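Local coordinates for Non-structural protein 3 (Porcine deltacoronavirus, PDB 6LN0) that forms part of the coronavirus replication machinery, joining a macro domain, probably a binder of ADP-ribose-like ligands, to a zinc-carrying papain-like protease domain, at residues A[64-76]-A[82-94]. Residues are numbered along the deposited sequence; the frame is centred on the assembly and turned at random.
Sequences VAPISGPLTTDSF and GVACILHVVPPKG
L71 and H88 face each other as a hydrogen-bonded pair, and both bonds between their backbones are made: L71 N gives to H88 O, while H88 N gives to L71 O at 2.9 Å. Two residues along, T73 and I86 repeat the pattern, with I86 N to T73 O nearly straight at 2.7 Å (173°). T72 and L87 form the non-hydrogen-bonded pair between them.

L71 O has a second donor, the imidazole of H88. ND1 reaches it at 3.2 Å; the oxygen lies in the ring plane, but ND1 sits well above the carbonyl plane. The H88 torsion, CG anti to its carbonyl carbon and beside its backbone N (chi1 -56°), tips the ring toward strand 71-74, and the second torsion (73°) turns ND1 to L71 O. Since NE2 bonds to the hydroxyl of Y57, both ring nitrogens are engaged and the ring's rotation is fixed.

Strands 71-74 and 83-89 make an antiparallel hairpin at one margin of the macro-domain sheet: 71-74 is the outermost strand, and 83-89 continues inward to 29-34, with which it runs parallel.

The side chains sort onto two faces. L71, T73, I86 and H88 share one face, and helix 55-64 lies against it at T73, I86 and H88; here T73 OG1 comes obliquely to the H88 ring, 3.5 Å from CE1. On the other, CD1 of L87 lies 3.8 Å from T72 OG1. P70 sets CB, with CG behind it, against CG1 of V89 at 3.6 Å, beside helix 99-110. Before the strand, I67 brings CD1 to 4.2 Å from CB of H88, their side chains crossing at about a right angle.

At the far end CB of S75 packs 3.6 Å from CG1 of V83; its OG is modelled too close to V83 O for that bond to be trusted in detail. Next to it, D74 OD1 accepts from F76 N, closing an Asx turn, while OD2 pairs with K79.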
ATOM      1  N   VAL A  64     -12.519  33.827 -46.862  1.00 55.75           N
ATOM      2  CA  VAL A  64     -13.446  32.827 -46.323  1.00 59.17           C
ATOM      3  C   VAL A  64     -14.217  33.348 -45.119  1.00 59.15           C
ATOM      4  O   VAL A  64     -15.226  32.740 -44.728  1.00 60.34           O
ATOM      5  CB  VAL A  64     -12.676  31.509 -46.086  1.00 55.40           C
ATOM      6  CG1 VAL A  64     -12.100  31.036 -47.407  1.00 52.53           C
ATOM      7  CG2 VAL A  64     -11.549  31.656 -45.076  1.00 47.90           C
ATOM      8  N   ALA A  65     -13.777  34.465 -44.535  1.00 61.74           N
ATOM      9  CA  ALA A  65     -14.693  35.480 -44.011  1.00 63.75           C
ATOM     10  C   ALA A  65     -15.274  34.976 -42.687  1.00 63.42           C
ATOM     11  O   ALA A  65     -14.469  34.809 -41.766  1.00 71.40           O
ATOM     12  CB  ALA A  65     -15.697  35.863 -45.114  1.00 64.62           C
ATOM     13  N   PRO A  66     -16.575  34.724 -42.467  1.00 66.55           N
ATOM     14  CA  PRO A  66     -16.890  34.119 -41.168  1.00 67.41           C
ATOM     15  C   PRO A  66     -16.847  32.600 -41.249  1.00 67.14           C
ATOM     16  O   PRO A  66     -17.314  31.997 -42.218  1.00 61.68           O
ATOM     17  CB  PRO A  66     -18.311  34.624 -40.886  1.00 67.86           C
ATOM     18  CG  PRO A  66     -18.939  34.639 -42.209  1.00 60.92           C
ATOM     19  CD  PRO A  66     -17.840  34.996 -43.197  1.00 66.03           C
ATOM     20  N   ILE A  67     -16.253  31.975 -40.227  1.00 69.69           N
ATOM     21  CA  ILE A  67     -16.184  30.517 -40.132  1.00 68.80           C
ATOM     22  C   ILE A  67     -17.059  30.046 -38.983  1.00 72.18           C
ATOM     23  O   ILE A  67     -16.991  30.585 -37.868  1.00 68.86           O
ATOM     24  CB  ILE A  67     -14.745  29.996 -39.956  1.00 64.81           C
ATOM     25  CG1 ILE A  67     -14.093  30.542 -38.684  1.00 63.72           C
ATOM     26  CG2 ILE A  67     -13.921  30.282 -41.191  1.00 64.67           C
ATOM     27  CD1 ILE A  67     -12.903  29.706 -38.214  1.00 62.77           C
ATOM     28  N   SER A  68     -17.855  29.015 -39.254  1.00 76.19           N
ATOM     29  CA  SER A  68     -18.728  28.389 -38.272  1.00 70.27           C
ATOM     30  C   SER A  68     -18.052  27.224 -37.539  1.00 78.10           C
ATOM     31  O   SER A  68     -18.135  27.124 -36.307  1.00 81.78           O
ATOM     32  CB  SER A  68     -19.998  27.913 -38.972  1.00 71.22           C
ATOM     33  OG  SER A  68     -20.470  26.739 -38.351  1.00 74.67           O
ATOM     34  N   GLY A  69     -17.397  26.326 -38.272  1.00 73.00           N
ATOM     35  CA  GLY A  69     -16.670  25.241 -37.653  1.00 64.37           C
ATOM     36  C   GLY A  69     -15.192  25.383 -37.926  1.00 63.77           C
ATOM     37  O   GLY A  69     -14.757  26.343 -38.577  1.00 59.66           O
ATOM     38  N   PRO A  70     -14.392  24.420 -37.453  1.00 54.50           N
ATOM     39  CA  PRO A  70     -12.938  24.499 -37.658  1.00 49.41           C
ATOM     40  C   PRO A  70     -12.588  24.514 -39.135  1.00 52.61           C
ATOM     41  O   PRO A  70     -13.248  23.874 -39.952  1.00 55.02           O
ATOM     42  CB  PRO A  70     -12.399  23.232 -36.982  1.00 46.04           C
ATOM     43  CG  PRO A  70     -13.551  22.698 -36.167  1.00 51.38           C
ATOM     44  CD  PRO A  70     -14.797  23.129 -36.880  1.00 51.52           C
ATOM     45  N   LEU A  71     -11.539  25.264 -39.464  1.00 48.29           N
ATOM     46  CA  LEU A  71     -11.063  25.419 -40.827  1.00 48.14           C
ATOM     47  C   LEU A  71      -9.607  24.981 -40.906  1.00 47.42           C
ATOM     48  O   LEU A  71      -8.794  25.364 -40.058  1.00 49.93           O
ATOM     49  CB  LEU A  71     -11.212  26.873 -41.275  1.00 53.30           C
ATOM     50  CG  LEU A  71     -10.256  27.367 -42.363  1.00 50.17           C
ATOM     51  CD1 LEU A  71     -10.608  26.671 -43.651  1.00 44.95           C
ATOM     52  CD2 LEU A  71     -10.337  28.891 -42.530  1.00 45.52           C
ATOM     53  N   THR A  72      -9.271  24.181 -41.911  1.00 44.15           N
ATOM     54  CA  THR A  72      -7.868  23.868 -42.141  1.00 50.67           C
ATOM     55  C   THR A  72      -7.323  24.734 -43.259  1.00 44.47           C
ATOM     56  O   THR A  72      -7.995  24.986 -44.256  1.00 49.14           O
ATOM     57  CB  THR A  72      -7.618  22.397 -42.486  1.00 47.56           C
ATOM     58  OG1 THR A  72      -8.189  21.575 -41.476  1.00 43.21           O
ATOM     59  CG2 THR A  72      -6.120  22.140 -42.521  1.00 38.92           C
ATOM     60  N   THR A  73      -6.085  25.153 -43.096  1.00 43.70           N
ATOM     61  CA  THR A  73      -5.440  26.074 -43.992  1.00 41.93           C
ATOM     62  C   THR A  73      -4.006  25.617 -44.198  1.00 48.63           C
ATOM     63  O   THR A  73      -3.405  25.005 -43.306  1.00 50.19           O
ATOM     64  CB  THR A  73      -5.523  27.476 -43.380  1.00 43.61           C
ATOM     65  OG1 THR A  73      -6.809  28.032 -43.668  1.00 54.75           O
ATOM     66  CG2 THR A  73      -4.513  28.362 -43.912  1.00 51.87           C
ATOM     67  N   ASP A  74      -3.476  25.879 -45.390  1.00 44.09           N
ATOM     68  CA  ASP A  74      -2.057  25.701 -45.633  1.00 44.66           C
ATOM     69  C   ASP A  74      -1.266  26.619 -44.703  1.00 47.81           C
ATOM     70  O   ASP A  74      -1.795  27.564 -44.134  1.00 47.05           O
ATOM     71  CB  ASP A  74      -1.753  25.999 -47.106  1.00 52.68           C
ATOM     72  CG  ASP A  74      -0.377  25.548 -47.532  1.00 50.78           C
ATOM     73  OD1 ASP A  74       0.612  26.170 -47.108  1.00 57.53           O
ATOM     74  OD2 ASP A  74      -0.272  24.584 -48.316  1.00 58.74           O
ATOM     75  N   SER A  75       0.020  26.336 -44.533  1.00 53.05           N
ATOM     76  CA  SER A  75       0.831  27.151 -43.632  1.00 52.56           C
ATOM     77  C   SER A  75       1.577  28.293 -44.321  1.00 57.86           C
ATOM     78  O   SER A  75       2.304  29.028 -43.639  1.00 56.51           O
ATOM     79  CB  SER A  75       1.829  26.273 -42.913  1.00 53.20           C
ATOM     80  OG  SER A  75       2.507  25.496 -43.870  1.00 55.76           O
ATOM     81  N   PHE A  76       1.450  28.441 -45.644  1.00 52.98           N
ATOM     82  CA  PHE A  76       2.047  29.552 -46.371  1.00 49.17           C
ATOM     83  C   PHE A  76       3.505  29.781 -45.991  1.00 55.92           C
ATOM     84  O   PHE A  76       4.333  28.878 -46.142  1.00 59.26           O
ATOM     85  CB  PHE A  76       1.227  30.819 -46.156  1.00 47.19           C
ATOM     86  CG  PHE A  76      -0.151  30.751 -46.751  1.00 52.39           C
ATOM     87  CD1 PHE A  76      -1.165  30.076 -46.104  1.00 49.62           C
ATOM     88  CD2 PHE A  76      -0.429  31.351 -47.974  1.00 53.90           C
ATOM     89  CE1 PHE A  76      -2.428  30.002 -46.648  1.00 48.29           C
ATOM     90  CE2 PHE A  76      -1.698  31.295 -48.524  1.00 50.52           C
ATOM     91  CZ  PHE A  76      -2.702  30.606 -47.864  1.00 52.11           C
ATOM     92  N   GLY A  82       8.535  24.145 -40.729  1.00 63.44           N
ATOM     93  CA  GLY A  82       8.078  22.799 -40.433  1.00 57.28           C
ATOM     94  C   GLY A  82       6.595  22.675 -40.149  1.00 57.70           C
ATOM     95  O   GLY A  82       6.160  21.613 -39.693  1.00 59.47           O
ATOM     96  N   VAL A  83       5.812  23.722 -40.397  1.00 54.51           N
ATOM     97  CA  VAL A  83       4.373  23.722 -40.161  1.00 54.50           C
ATOM     98  C   VAL A  83       3.686  23.238 -41.434  1.00 58.10           C
ATOM     99  O   VAL A  83       3.714  23.922 -42.465  1.00 53.04           O
ATOM    100  CB  VAL A  83       3.875  25.113 -39.754  1.00 52.17           C
ATOM    101  CG1 VAL A  83       2.384  25.096 -39.525  1.00 50.55           C
ATOM    102  CG2 VAL A  83       4.591  25.579 -38.515  1.00 54.65           C
ATOM    103  N   ALA A  84       3.071  22.049 -41.363  1.00 52.56           N
ATOM    104  CA  ALA A  84       2.401  21.503 -42.535  1.00 50.69           C
ATOM    105  C   ALA A  84       1.116  22.250 -42.830  1.00 52.30           C
ATOM    106  O   ALA A  84       0.765  22.445 -43.997  1.00 55.30           O
ATOM    107  CB  ALA A  84       2.109  20.015 -42.350  1.00 52.56           C
ATOM    108  N   CYS A  85       0.393  22.666 -41.793  1.00 52.16           N
ATOM    109  CA  CYS A  85      -0.851  23.392 -41.999  1.00 48.99           C
ATOM    110  C   CYS A  85      -1.264  24.062 -40.694  1.00 51.97           C
ATOM    111  O   CYS A  85      -0.664  23.842 -39.638  1.00 48.29           O
ATOM    112  CB  CYS A  85      -1.946  22.458 -42.507  1.00 53.00           C
ATOM    113  SG  CYS A  85      -2.279  21.120 -41.347  1.00 58.64           S
ATOM    114  N   ILE A  86      -2.314  24.879 -40.792  1.00 51.21           N
ATOM    115  CA  ILE A  86      -2.830  25.687 -39.696  1.00 45.99           C
ATOM    116  C   ILE A  86      -4.299  25.347 -39.512  1.00 46.65           C
ATOM    117  O   ILE A  86      -5.069  25.371 -40.473  1.00 46.65           O
ATOM    118  CB  ILE A  86      -2.649  27.193 -39.967  1.00 46.32           C
ATOM    119  CG1 ILE A  86      -1.169  27.558 -39.919  1.00 51.58           C
ATOM    120  CG2 ILE A  86      -3.431  28.048 -38.967  1.00 45.19           C
ATOM    121  CD1 ILE A  86      -0.829  28.865 -40.622  1.00 48.35           C
ATOM    122  N   LEU A  87      -4.686  25.045 -38.282  1.00 41.89           N
ATOM    123  CA  LEU A  87      -6.051  24.667 -37.967  1.00 47.57           C
ATOM    124  C   LEU A  87      -6.662  25.763 -37.104  1.00 47.19           C
ATOM    125  O   LEU A  87      -6.040  26.204 -36.134  1.00 49.16           O
ATOM    126  CB  LEU A  87      -6.061  23.305 -37.257  1.00 46.02           C
ATOM    127  CG  LEU A  87      -7.352  22.671 -36.751  1.00 43.15           C
ATOM    128  CD1 LEU A  87      -8.404  22.642 -37.821  1.00 38.18           C
ATOM    129  CD2 LEU A  87      -7.066  21.250 -36.215  1.00 46.48           C
ATOM    130  N   HIS A  88      -7.855  26.214 -37.467  1.00 43.10           N
ATOM    131  CA  HIS A  88      -8.499  27.341 -36.806  1.00 50.61           C
ATOM    132  C   HIS A  88      -9.702  26.841 -36.035  1.00 52.32           C
ATOM    133  O   HIS A  88     -10.565  26.173 -36.609  1.00 55.06           O
ATOM    134  CB  HIS A  88      -8.971  28.413 -37.804  1.00 46.87           C
ATOM    135  CG  HIS A  88      -7.885  28.939 -38.680  1.00 50.06           C
ATOM    136  ND1 HIS A  88      -7.346  28.206 -39.714  1.00 50.89           N
ATOM    137  CD2 HIS A  88      -7.226  30.125 -38.672  1.00 56.83           C
ATOM    138  CE1 HIS A  88      -6.405  28.922 -40.312  1.00 55.13           C
ATOM    139  NE2 HIS A  88      -6.306  30.087 -39.694  1.00 52.75           N
ATOM    140  N   VAL A  89      -9.785  27.215 -34.759  1.00 48.80           N
ATOM    141  CA  VAL A  89     -10.935  26.899 -33.925  1.00 57.90           C
ATOM    142  C   VAL A  89     -11.268  28.084 -33.033  1.00 57.72           C
ATOM    143  O   VAL A  89     -10.384  28.825 -32.593  1.00 55.41           O
ATOM    144  CB  VAL A  89     -10.674  25.644 -33.085  1.00 53.48           C
ATOM    145  CG1 VAL A  89     -10.764  24.441 -33.978  1.00 48.80           C
ATOM    146  CG2 VAL A  89      -9.301  25.742 -32.444  1.00 52.85           C
ATOM    147  N   VAL A  90     -12.559  28.238 -32.750  1.00 53.97           N
ATOM    148  CA  VAL A  90     -13.076  29.366 -31.978  1.00 57.32           C
ATOM    149  C   VAL A  90     -13.259  28.943 -30.523  1.00 64.91           C
ATOM    150  O   VAL A  90     -14.238  28.249 -30.202  1.00 65.56           O
ATOM    151  CB  VAL A  90     -14.392  29.878 -32.584  1.00 58.58           C
ATOM    152  CG1 VAL A  90     -14.868  31.121 -31.863  1.00 55.52           C
ATOM    153  CG2 VAL A  90     -14.203  30.154 -34.064  1.00 59.44           C
ATOM    154  N   PRO A  91     -12.353  29.312 -29.620  1.00 62.82           N
ATOM    155  CA  PRO A  91     -12.547  28.974 -28.217  1.00 62.76           C
ATOM    156  C   PRO A  91     -13.841  29.591 -27.698  1.00 69.44           C
ATOM    157  O   PRO A  91     -14.295  30.627 -28.211  1.00 74.53           O
ATOM    158  CB  PRO A  91     -11.322  29.583 -27.526  1.00 63.68           C
ATOM    159  CG  PRO A  91     -10.317  29.798 -28.613  1.00 58.78           C
ATOM    160  CD  PRO A  91     -11.108  30.071 -29.846  1.00 58.79           C
ATOM    161  N   PRO A  92     -14.460  28.974 -26.701  1.00 70.68           N
ATOM    162  CA  PRO A  92     -15.532  29.669 -25.986  1.00 74.39           C
ATOM    163  C   PRO A  92     -14.928  30.799 -25.172  1.00 78.08           C
ATOM    164  O   PRO A  92     -13.762  30.750 -24.768  1.00 76.36           O
ATOM    165  CB  PRO A  92     -16.116  28.578 -25.086  1.00 74.28           C
ATOM    166  CG  PRO A  92     -14.928  27.725 -24.787  1.00 74.57           C
ATOM    167  CD  PRO A  92     -14.117  27.694 -26.058  1.00 72.00           C
ATOM    168  N   LYS A  93     -15.724  31.838 -24.930  1.00 81.13           N
ATOM    169  CA  LYS A  93     -15.169  33.023 -24.287  1.00 88.82           C
ATOM    170  C   LYS A  93     -15.205  32.958 -22.751  1.00 88.66           C
ATOM    171  O   LYS A  93     -15.042  33.990 -22.091  1.00 93.24           O
ATOM    172  CB  LYS A  93     -15.868  34.288 -24.796  1.00 83.64           C
ATOM    173  CG  LYS A  93     -14.907  35.487 -24.833  1.00 90.40           C
ATOM    174  CD  LYS A  93     -15.500  36.677 -25.562  1.00 89.28           C
ATOM    175  CE  LYS A  93     -16.962  36.861 -25.208  1.00 89.79           C
ATOM    176  NZ  LYS A  93     -17.320  38.302 -25.052  1.00 87.16           N
ATOM    177  N   GLY A  94     -15.409  31.780 -22.168  1.00 82.10           N
ATOM    178  CA  GLY A  94     -15.190  31.651 -20.738  1.00 86.64           C
ATOM    179  C   GLY A  94     -16.097  32.459 -19.848  1.00 90.13           C
ATOM    180  O   GLY A  94     -15.759  32.691 -18.688  1.00 90.97           O
TER